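Local atomic coordinates of uncharacterized protein lp_2219 (Lactobacillus plantarum, PDB entry 3HFQ), a protein that is of unknown function but adopts the seven-bladed beta-propeller fold of the lactonase family and may share a related enzymatic role. Residues H144-T149 / L154-L159; V164-V169 / G221-L226; G108-M113 / G173-Q178; S209-L214 / L254-R259. The protein carries 1 engineered substitution. All coordinates share one frame; numbering follows the deposited sequence.

All four contacts belong to one seven-bladed beta-propeller, each blade an antiparallel four-stranded sheet. Contact 1 is the inner hairpin of the blade 143-182, and the other three join neighbouring blades. Contact 3 ties that blade to the preceding one and contact 2 to the following one, with contact 1 nested inside the chain loop that contact 3 closes. Contact 4 continues the circuit from the blade 189-230 to the blade 241-282. The centres of contacts 1 and 2 lie about 9 Å apart, those of contacts 3 and 4 about 25 Å. Contacts 1 and 4 do not touch, yet H144 and R259, with R190 from the blade between, bind one phosphate, so three consecutive blades share that anion site.

Contact 1. Residues H144-T149 / L154-L159; sequences HYTDLT and LAVIDL. With PO4 (phosphate ion), chain C.
H144 and I157 meet first through their backbones: H144 N donates to I157 O at 3.0 Å, and I157 N to Y145 O. Farther on, D147 and A155 exchange two bonds, D147 N to A155 O at 3.1 Å and A155 N to D147 O at 2.8 Å. In the non-hydrogen-bonded pair T146 and V156, T146 CG2 lies beside the methyls of V156, 4.1 Å from V156 CG2. On the opposite sheet face I157 CD1 crosses to Y145 CB at 3.7 Å. L154 sets CG anti to the backbone N (chi1 -172°), and with chi2 at 78° this brings L154 CD1 over the D147 peptide, 3.5 Å from D147 C.

Beyond the backbone bonds, H144 NE2 donates to phosphate O4 at 2.7 Å with an N-H...O angle of 157°, the phosphorus lying in the ring plane at its edge. R190 and R259 bind the same ion. D147 is fixed from two sides, by L148 N on OD1 and the hydroxyl of Y90 on OD2. A leucine in place of H144 has no side-chain N-H to offer, and the phosphate would probably be held less firmly, its grip left to the arginines. This is the inner hairpin of a propeller blade; the ion probably came from the crystallisation liquor, but an N-H donor beside two arginines is consistent with a pocket able to hold an anionic group.

Contact 2. Residues V164-V169 / G221-L226; sequences VYVYNV and GAFTQL
V164 and V166 both press on the ring of F223, and the apolar part of the contact gathers at one ring carbon, CE2. V166 CG2 comes closest, 3.6 Å from F223 CE2, with the two side chains meeting at a slant. V164 meets the same carbon through CG1, at 4.0 Å from F223 CE2, its side chain running at about a right angle to that of the phenylalanine. With chi1 at -65°, F223 turns its ring away from its own carbonyl and in toward the two valines. Y216 and A201 border the ring within its own blade, and L203 adds to the packing on V164.

These segments come from adjacent blades of the propeller. Strand 163-169 is third in its blade, counted from the axis, while strand 222-230 is the outermost of the next, so the contact lies across the seam between two blades toward the rim.

The remaining contact is between side chain and backbone. Both methyls of V166 lie against the carbonyl of G221, with V166 CG1 3.5 Å from G221 O. That oxygen is not left without a polar partner, since S179 OG bonds to it. G221 has a positive phi (63°) and forms a G1 beta bulge with A222, where the hairpin 210-230 turns into its outer strand. Within its own sheet V166 is held by backbone bonds to Q178 and S179, and N168 ND2 bonds to Q178 OE1 nearby.

Contact 3. Residues G108-M113 / G173-Q178; sequences GTAEVM and GQLSEQ
A110 and V112 face L175 and G173 across the seam between two propeller blades: strand 109-115 is third in its blade, and strand 175-182 is the outermost strand of the next. G108 and T109 come first, as the G1 beta bulge with which the chain enters the strand.

A110 is the first residue to touch. Its CB lies 4.2 Å from L175 CD1, and it also packs on T146 and V156, which belong to the inner hairpin of the facing blade.

V112 then carries most of the contact. Its CG1 stands anti to the backbone N (chi1 -175°), which sends the two methyls to different partners. CG2 fits against the branch point of L175, with V112 CG2 3.8 Å from L175 CG, the two side chains set aslant. L99 and Y101 back the valine from its own blade, while Y167 and V169 support the leucine from the other.

L175 also reaches inward, its CD1 3.8 Å from L154 CD2, and its backbone N is held by D125 OD2, a bond from one blade to the other. G173 has phi 100°, and a CB there would jam against the carbonyl O before it and would come close to V112 CG1. The oxygen of G173 takes a bond from T124 OG1, while V112 CG1 sits beside it, 3.4 Å from G173 O.

Contact 4. Residues S209-L214 / L254-R259; sequences SQIASL and LYVSNR. With PO4 (phosphate ion), chain C.
Across the interface between two propeller blades, strand 210-217, third in its blade, meets strand 253-259, second in the next. I211 reaches across to meet both L254 and V256 tip to tip. Its chain is fully extended beyond CB (chi2 180°), which brings I211 CD1 to 3.8 Å from L254 CD2 and to 3.9 Å from V256 CG1. I245 and L247 pack on L254 from its own blade.

At the C-terminal end of strand 253-259, R259 turns to the phosphate through a bend at chi3 (-69°). R259 NH1 donates to phosphate O2 at 2.7 Å; the bond from R259 NH2 to the same O2 is longer and more bent, at 3.0 Å and 133°, and that nitrogen also serves E206 through a salt bridge and the carbonyl of A242. The phosphorus lies in the guanidinium plane at its edge, and NE bonds the carbonyl of G241.

A methionine in place of R259 carries no side-chain N-H, so the phosphate would probably be less firmly held and E206 left without its salt-bridge mate. A guanidinium anchored this way, beside donors H144 and R190, is consistent with an anion site, though this phosphate is probably from the crystallisation liquor.

Contact 1. Residues H144-T149 / L154-L159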
# COMPACT_ATOMS: atom_id res chain seq x y z
N HIS A 144 -7.04 -6.88 1.87
CA HIS A 144 -5.74 -6.38 1.42
C HIS A 144 -5.46 -4.91 1.76
O HIS A 144 -4.39 -4.39 1.43
CB HIS A 144 -5.63 -6.56 -0.09
CG HIS A 144 -4.28 -7.00 -0.55
ND1 HIS A 144 -3.11 -6.42 -0.11
CD2 HIS A 144 -3.91 -7.98 -1.41
CE1 HIS A 144 -2.08 -7.02 -0.66
NE2 HIS A 144 -2.53 -7.98 -1.46
N TYR A 145 -6.41 -4.25 2.41
CA TYR A 145 -6.24 -2.84 2.72
C TYR A 145 -7.14 -2.45 3.89
O TYR A 145 -8.31 -2.82 3.93
CB TYR A 145 -6.57 -2.02 1.47
CG TYR A 145 -6.49 -0.51 1.60
CD1 TYR A 145 -7.56 0.23 2.11
CD2 TYR A 145 -5.36 0.18 1.17
CE1 TYR A 145 -7.50 1.63 2.19
CE2 TYR A 145 -5.29 1.58 1.25
CZ TYR A 145 -6.36 2.29 1.76
OH TYR A 145 -6.30 3.66 1.84
N THR A 146 -6.56 -1.72 4.83
CA THR A 146 -7.27 -1.23 6.01
C THR A 146 -6.70 0.14 6.34
O THR A 146 -5.68 0.25 7.01
CB THR A 146 -7.07 -2.14 7.24
OG1 THR A 146 -5.67 -2.33 7.47
CG2 THR A 146 -7.74 -3.50 7.02
N ASP A 147 -7.34 1.20 5.85
CA ASP A 147 -6.85 2.54 6.13
C ASP A 147 -7.99 3.54 6.27
O ASP A 147 -9.12 3.28 5.87
CB ASP A 147 -5.87 2.99 5.03
CG ASP A 147 -4.66 3.71 5.60
OD1 ASP A 147 -4.82 4.45 6.59
OD2 ASP A 147 -3.55 3.54 5.06
N LEU A 148 -7.67 4.70 6.84
CA LEU A 148 -8.65 5.75 7.13
C LEU A 148 -9.26 6.53 5.96
O LEU A 148 -8.60 6.80 4.96
CB LEU A 148 -8.03 6.76 8.11
CG LEU A 148 -7.62 6.20 9.47
CD1 LEU A 148 -6.78 7.22 10.22
CD2 LEU A 148 -8.87 5.82 10.27
N THR A 149 -10.53 6.89 6.11
CA THR A 149 -11.24 7.67 5.11
C THR A 149 -11.09 9.13 5.54
O THR A 149 -10.61 9.41 6.64
CB THR A 149 -12.76 7.34 5.09
OG1 THR A 149 -13.33 7.66 6.36
CG2 THR A 149 -12.98 5.86 4.79
N LEU A 154 -13.00 3.62 8.61
CA LEU A 154 -11.98 2.73 8.07
C LEU A 154 -12.44 2.00 6.82
O LEU A 154 -13.45 1.28 6.85
CB LEU A 154 -11.55 1.69 9.12
CG LEU A 154 -10.34 0.83 8.75
CD1 LEU A 154 -9.06 1.65 8.96
CD2 LEU A 154 -10.29 -0.44 9.62
N ALA A 155 -11.72 2.19 5.73
CA ALA A 155 -12.04 1.52 4.48
C ALA A 155 -11.29 0.19 4.49
O ALA A 155 -10.08 0.16 4.71
CB ALA A 155 -11.59 2.37 3.30
N VAL A 156 -12.03 -0.90 4.28
CA VAL A 156 -11.45 -2.24 4.28
C VAL A 156 -11.80 -2.92 2.96
O VAL A 156 -12.97 -3.09 2.63
CB VAL A 156 -12.02 -3.06 5.48
CG1 VAL A 156 -11.45 -4.48 5.47
CG2 VAL A 156 -11.66 -2.36 6.79
N ILE A 157 -10.77 -3.32 2.21
CA ILE A 157 -10.98 -3.92 0.89
C ILE A 157 -10.81 -5.44 0.85
O ILE A 157 -9.79 -5.97 1.28
CB ILE A 157 -10.00 -3.30 -0.13
CG1 ILE A 157 -10.17 -1.78 -0.13
CG2 ILE A 157 -10.26 -3.87 -1.52
CD1 ILE A 157 -9.13 -1.05 -0.97
N ASP A 158 -11.81 -6.13 0.32
CA ASP A 158 -11.78 -7.59 0.21
C ASP A 158 -11.61 -7.97 -1.26
O ASP A 158 -12.55 -7.91 -2.05
CB ASP A 158 -13.09 -8.18 0.75
CG ASP A 158 -13.01 -9.68 0.96
OD1 ASP A 158 -12.31 -10.37 0.18
OD2 ASP A 158 -13.66 -10.19 1.90
N LEU A 159 -10.39 -8.37 -1.62
CA LEU A 159 -10.09 -8.76 -2.98
C LEU A 159 -10.82 -10.05 -3.35
O LEU A 159 -11.25 -10.22 -4.50
CB LEU A 159 -8.57 -8.95 -3.14
CG LEU A 159 -8.03 -9.48 -4.47
CD1 LEU A 159 -6.65 -8.89 -4.73
CD2 LEU A 159 -7.97 -11.00 -4.43
P PO4 C . -1.36 -9.83 -3.87
O1 PO4 C . -0.64 -10.96 -4.70
O2 PO4 C . -0.88 -8.42 -4.38
O3 PO4 C . -2.92 -9.95 -4.04
O4 PO4 C . -0.99 -9.98 -2.34

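Contact 2. Residues V164-V169 / G221-L226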
# COMPACT_ATOMS: atom_id res chain seq x y z
N VAL A 164 -15.80 -3.46 -0.93
CA VAL A 164 -15.08 -2.42 -0.22
C VAL A 164 -15.97 -2.04 0.95
O VAL A 164 -17.05 -1.47 0.77
CB VAL A 164 -14.82 -1.17 -1.09
CG1 VAL A 164 -14.07 -0.13 -0.26
CG2 VAL A 164 -13.99 -1.54 -2.31
N TYR A 165 -15.53 -2.38 2.15
CA TYR A 165 -16.27 -2.08 3.36
C TYR A 165 -15.81 -0.76 3.97
O TYR A 165 -14.67 -0.35 3.80
CB TYR A 165 -16.06 -3.15 4.43
CG TYR A 165 -16.54 -4.54 4.10
CD1 TYR A 165 -15.77 -5.42 3.34
CD2 TYR A 165 -17.76 -5.00 4.59
CE1 TYR A 165 -16.20 -6.72 3.07
CE2 TYR A 165 -18.21 -6.29 4.33
CZ TYR A 165 -17.42 -7.15 3.58
OH TYR A 165 -17.86 -8.43 3.34
N VAL A 166 -16.72 -0.11 4.67
CA VAL A 166 -16.39 1.10 5.40
C VAL A 166 -16.88 0.80 6.81
O VAL A 166 -18.04 0.44 7.01
CB VAL A 166 -17.11 2.34 4.87
CG1 VAL A 166 -16.84 3.52 5.80
CG2 VAL A 166 -16.60 2.67 3.47
N TYR A 167 -15.98 0.92 7.79
CA TYR A 167 -16.28 0.65 9.19
C TYR A 167 -16.08 1.87 10.07
O TYR A 167 -15.17 2.67 9.83
CB TYR A 167 -15.36 -0.43 9.75
CG TYR A 167 -15.60 -1.84 9.28
CD1 TYR A 167 -16.52 -2.66 9.93
CD2 TYR A 167 -14.88 -2.37 8.21
CE1 TYR A 167 -16.72 -3.98 9.53
CE2 TYR A 167 -15.07 -3.68 7.80
CZ TYR A 167 -15.99 -4.48 8.46
OH TYR A 167 -16.17 -5.78 8.06
N ASN A 168 -16.91 2.00 11.10
CA ASN A 168 -16.75 3.08 12.06
C ASN A 168 -15.80 2.49 13.09
O ASN A 168 -15.83 1.28 13.34
CB ASN A 168 -18.08 3.45 12.69
CG ASN A 168 -19.01 4.12 11.71
OD1 ASN A 168 -18.61 5.03 10.98
ND2 ASN A 168 -20.27 3.68 11.68
N VAL A 169 -14.95 3.32 13.68
CA VAL A 169 -13.99 2.84 14.66
C VAL A 169 -14.25 3.46 16.03
O VAL A 169 -14.46 4.66 16.14
CB VAL A 169 -12.54 3.20 14.24
CG1 VAL A 169 -11.54 2.48 15.13
CG2 VAL A 169 -12.32 2.85 12.78
N GLY A 221 -21.01 7.84 4.63
CA GLY A 221 -19.88 6.95 4.82
C GLY A 221 -19.93 5.87 3.75
O GLY A 221 -19.51 4.74 3.98
N ALA A 222 -20.45 6.23 2.58
CA ALA A 222 -20.57 5.28 1.48
C ALA A 222 -20.04 5.80 0.14
O ALA A 222 -19.77 7.00 -0.01
CB ALA A 222 -22.03 4.86 1.32
N PHE A 223 -19.91 4.89 -0.81
CA PHE A 223 -19.38 5.19 -2.14
C PHE A 223 -20.41 5.01 -3.25
O PHE A 223 -21.44 4.34 -3.08
CB PHE A 223 -18.22 4.24 -2.48
CG PHE A 223 -17.01 4.39 -1.61
CD1 PHE A 223 -16.11 5.43 -1.83
CD2 PHE A 223 -16.73 3.45 -0.62
CE1 PHE A 223 -14.94 5.52 -1.09
CE2 PHE A 223 -15.56 3.54 0.13
CZ PHE A 223 -14.66 4.57 -0.11
N THR A 224 -20.08 5.59 -4.40
CA THR A 224 -20.87 5.48 -5.62
C THR A 224 -19.82 5.33 -6.72
O THR A 224 -18.93 6.17 -6.85
CB THR A 224 -21.70 6.75 -5.91
OG1 THR A 224 -22.71 6.91 -4.90
CG2 THR A 224 -22.39 6.64 -7.27
N GLN A 225 -19.90 4.25 -7.49
CA GLN A 225 -18.93 4.03 -8.56
C GLN A 225 -19.20 5.01 -9.70
O GLN A 225 -20.34 5.13 -10.16
CB GLN A 225 -19.01 2.60 -9.09
CG GLN A 225 -17.99 2.29 -10.17
CD GLN A 225 -18.12 0.89 -10.72
OE1 GLN A 225 -17.98 -0.09 -9.98
NE2 GLN A 225 -18.39 0.77 -12.01
N LEU A 226 -18.17 5.72 -10.15
CA LEU A 226 -18.32 6.70 -11.22
C LEU A 226 -17.92 6.21 -12.62
O LEU A 226 -18.65 6.44 -13.59
CB LEU A 226 -17.50 7.96 -10.89
CG LEU A 226 -18.16 9.07 -10.07
CD1 LEU A 226 -19.32 8.54 -9.24
CD2 LEU A 226 -17.09 9.71 -9.20

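Contact 3. Residues G108-M113 / G173-Q178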
# COMPACT_ATOMS: atom_id res chain seq x y z
N GLY A 108 -8.55 -13.52 5.79
CA GLY A 108 -9.75 -12.76 5.46
C GLY A 108 -10.17 -11.89 6.63
O GLY A 108 -11.36 -11.71 6.89
N THR A 109 -9.19 -11.33 7.32
CA THR A 109 -9.46 -10.51 8.49
C THR A 109 -8.89 -9.11 8.47
O THR A 109 -7.96 -8.79 7.73
CB THR A 109 -8.90 -11.19 9.76
OG1 THR A 109 -7.49 -11.38 9.60
CG2 THR A 109 -9.56 -12.53 10.00
N ALA A 110 -9.49 -8.26 9.31
CA ALA A 110 -9.06 -6.89 9.51
C ALA A 110 -8.83 -6.89 11.02
O ALA A 110 -9.70 -7.30 11.78
CB ALA A 110 -10.16 -5.91 9.14
N GLU A 111 -7.66 -6.46 11.45
CA GLU A 111 -7.35 -6.43 12.87
C GLU A 111 -7.03 -5.03 13.35
O GLU A 111 -6.57 -4.18 12.58
CB GLU A 111 -6.18 -7.37 13.19
CG GLU A 111 -6.47 -8.87 13.12
CD GLU A 111 -5.53 -9.66 14.00
OE1 GLU A 111 -4.40 -9.17 14.23
OE2 GLU A 111 -5.89 -10.77 14.46
N VAL A 112 -7.27 -4.79 14.64
CA VAL A 112 -7.02 -3.49 15.25
C VAL A 112 -6.18 -3.70 16.51
O VAL A 112 -6.45 -4.62 17.30
CB VAL A 112 -8.33 -2.79 15.65
CG1 VAL A 112 -8.04 -1.37 16.17
CG2 VAL A 112 -9.28 -2.75 14.46
N MSE A 113 -5.17 -2.87 16.69
CA MSE A 113 -4.29 -2.94 17.86
C MSE A 113 -4.16 -1.53 18.43
O MSE A 113 -4.24 -0.56 17.68
CB MSE A 113 -2.91 -3.45 17.44
CG MSE A 113 -2.90 -4.90 16.99
SE MSE A 113 -1.42 -5.29 15.83
CE MSE A 113 -2.03 -6.98 15.09
N GLY A 173 -10.93 0.61 20.07
CA GLY A 173 -10.31 -0.19 19.03
C GLY A 173 -11.14 -1.30 18.39
O GLY A 173 -10.61 -2.37 18.11
N GLN A 174 -12.43 -1.06 18.18
CA GLN A 174 -13.28 -2.06 17.53
C GLN A 174 -13.92 -1.46 16.29
O GLN A 174 -14.09 -0.24 16.21
CB GLN A 174 -14.40 -2.55 18.45
CG GLN A 174 -13.94 -3.28 19.69
CD GLN A 174 -13.88 -2.38 20.90
OE1 GLN A 174 -14.65 -1.42 21.01
NE2 GLN A 174 -12.99 -2.70 21.84
N LEU A 175 -14.28 -2.31 15.34
CA LEU A 175 -14.90 -1.86 14.11
C LEU A 175 -16.37 -2.24 14.09
O LEU A 175 -16.77 -3.23 14.69
CB LEU A 175 -14.20 -2.49 12.90
CG LEU A 175 -12.68 -2.38 12.81
CD1 LEU A 175 -12.20 -3.05 11.53
CD2 LEU A 175 -12.25 -0.93 12.83
N SER A 176 -17.18 -1.44 13.39
CA SER A 176 -18.61 -1.70 13.25
C SER A 176 -18.98 -1.22 11.85
O SER A 176 -18.70 -0.07 11.50
CB SER A 176 -19.40 -0.95 14.31
OG SER A 176 -20.71 -1.49 14.42
N GLU A 177 -19.60 -2.09 11.05
CA GLU A 177 -19.93 -1.75 9.67
C GLU A 177 -20.83 -0.54 9.44
O GLU A 177 -21.78 -0.30 10.18
CB GLU A 177 -20.54 -2.97 8.95
CG GLU A 177 -22.00 -3.23 9.27
CD GLU A 177 -22.21 -4.07 10.52
OE1 GLU A 177 -21.26 -4.19 11.32
OE2 GLU A 177 -23.33 -4.59 10.70
N GLN A 178 -20.50 0.21 8.39
CA GLN A 178 -21.24 1.41 8.00
C GLN A 178 -21.82 1.21 6.59
O GLN A 178 -22.97 1.57 6.32
CB GLN A 178 -20.31 2.62 8.01
CG GLN A 178 -20.92 3.94 7.53
CD GLN A 178 -22.07 4.41 8.40
OE1 GLN A 178 -22.11 4.13 9.60
NE2 GLN A 178 -23.00 5.16 7.81

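Contact 4. Residues S209-L214 / L254-R259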
# COMPACT_ATOMS: atom_id res chain seq x y z
N SER A 209 -6.96 -5.53 -13.72
CA SER A 209 -6.09 -4.47 -14.22
C SER A 209 -6.91 -3.24 -14.59
O SER A 209 -6.85 -2.74 -15.71
CB SER A 209 -5.31 -4.95 -15.44
OG SER A 209 -4.38 -5.96 -15.08
N GLN A 210 -7.68 -2.75 -13.62
CA GLN A 210 -8.54 -1.58 -13.82
C GLN A 210 -8.50 -0.66 -12.61
O GLN A 210 -8.04 -1.03 -11.53
CB GLN A 210 -9.99 -2.02 -14.02
CG GLN A 210 -10.26 -2.87 -15.24
CD GLN A 210 -11.71 -3.32 -15.31
OE1 GLN A 210 -12.21 -3.97 -14.40
NE2 GLN A 210 -12.38 -2.97 -16.40
N ILE A 211 -9.00 0.56 -12.80
CA ILE A 211 -9.10 1.51 -11.70
C ILE A 211 -10.53 2.03 -11.73
O ILE A 211 -11.04 2.40 -12.78
CB ILE A 211 -8.15 2.72 -11.84
CG1 ILE A 211 -6.69 2.28 -11.68
CG2 ILE A 211 -8.49 3.76 -10.75
CD1 ILE A 211 -5.69 3.42 -11.80
N ALA A 212 -11.18 2.02 -10.58
CA ALA A 212 -12.54 2.51 -10.48
C ALA A 212 -12.51 3.86 -9.77
O ALA A 212 -11.87 4.00 -8.73
CB ALA A 212 -13.40 1.53 -9.69
N SER A 213 -13.17 4.86 -10.36
CA SER A 213 -13.24 6.16 -9.71
C SER A 213 -14.51 6.09 -8.86
O SER A 213 -15.55 5.64 -9.34
CB SER A 213 -13.36 7.30 -10.73
OG SER A 213 -12.13 7.55 -11.38
N LEU A 214 -14.42 6.52 -7.61
CA LEU A 214 -15.56 6.47 -6.70
C LEU A 214 -15.81 7.83 -6.06
O LEU A 214 -14.87 8.58 -5.80
CB LEU A 214 -15.32 5.46 -5.58
CG LEU A 214 -14.76 4.08 -5.93
CD1 LEU A 214 -14.37 3.37 -4.64
CD2 LEU A 214 -15.80 3.28 -6.71
N LEU A 254 -2.69 10.55 -10.86
CA LEU A 254 -2.85 9.24 -10.23
C LEU A 254 -1.83 8.27 -10.83
O LEU A 254 -1.59 8.28 -12.04
CB LEU A 254 -4.27 8.71 -10.48
CG LEU A 254 -4.69 7.42 -9.76
CD1 LEU A 254 -4.87 7.71 -8.26
CD2 LEU A 254 -6.01 6.93 -10.34
N TYR A 255 -1.24 7.44 -9.98
CA TYR A 255 -0.25 6.47 -10.43
C TYR A 255 -0.61 5.07 -9.96
O TYR A 255 -1.12 4.90 -8.86
CB TYR A 255 1.15 6.86 -9.90
CG TYR A 255 1.60 8.25 -10.29
CD1 TYR A 255 1.05 9.38 -9.67
CD2 TYR A 255 2.53 8.45 -11.31
CE1 TYR A 255 1.42 10.67 -10.07
CE2 TYR A 255 2.90 9.73 -11.71
CZ TYR A 255 2.34 10.84 -11.09
OH TYR A 255 2.66 12.11 -11.52
N VAL A 256 -0.35 4.06 -10.79
CA VAL A 256 -0.61 2.68 -10.42
C VAL A 256 0.48 1.78 -10.98
O VAL A 256 1.00 2.04 -12.07
CB VAL A 256 -2.01 2.21 -10.92
CG1 VAL A 256 -2.04 2.18 -12.44
CG2 VAL A 256 -2.33 0.83 -10.36
N SER A 257 0.87 0.75 -10.24
CA SER A 257 1.90 -0.16 -10.72
C SER A 257 1.28 -1.44 -11.27
O SER A 257 0.26 -1.93 -10.77
CB SER A 257 2.90 -0.49 -9.60
OG SER A 257 2.27 -1.14 -8.51
N ASN A 258 1.90 -1.98 -12.31
CA ASN A 258 1.43 -3.19 -12.97
C ASN A 258 2.45 -4.32 -12.87
O ASN A 258 3.59 -4.17 -13.33
CB ASN A 258 1.15 -2.91 -14.45
CG ASN A 258 -0.02 -1.96 -14.66
OD1 ASN A 258 0.14 -0.85 -15.16
ND2 ASN A 258 -1.21 -2.40 -14.28
N ARG A 259 2.05 -5.44 -12.28
CA ARG A 259 2.93 -6.60 -12.16
C ARG A 259 2.65 -7.54 -13.32
O ARG A 259 1.59 -8.17 -13.39
CB ARG A 259 2.67 -7.33 -10.84
CG ARG A 259 3.11 -6.56 -9.62
CD ARG A 259 2.60 -7.26 -8.36
NE ARG A 259 1.15 -7.16 -8.26
CZ ARG A 259 0.44 -7.62 -7.23
NH1 ARG A 259 1.06 -8.22 -6.22
NH2 ARG A 259 -0.88 -7.46 -7.20
P PO4 C . -1.36 -9.83 -3.87
O1 PO4 C . -0.64 -10.96 -4.70
O2 PO4 C . -0.88 -8.42 -4.38
O3 PO4 C . -2.92 -9.95 -4.04
O4 PO4 C . -0.99 -9.98 -2.34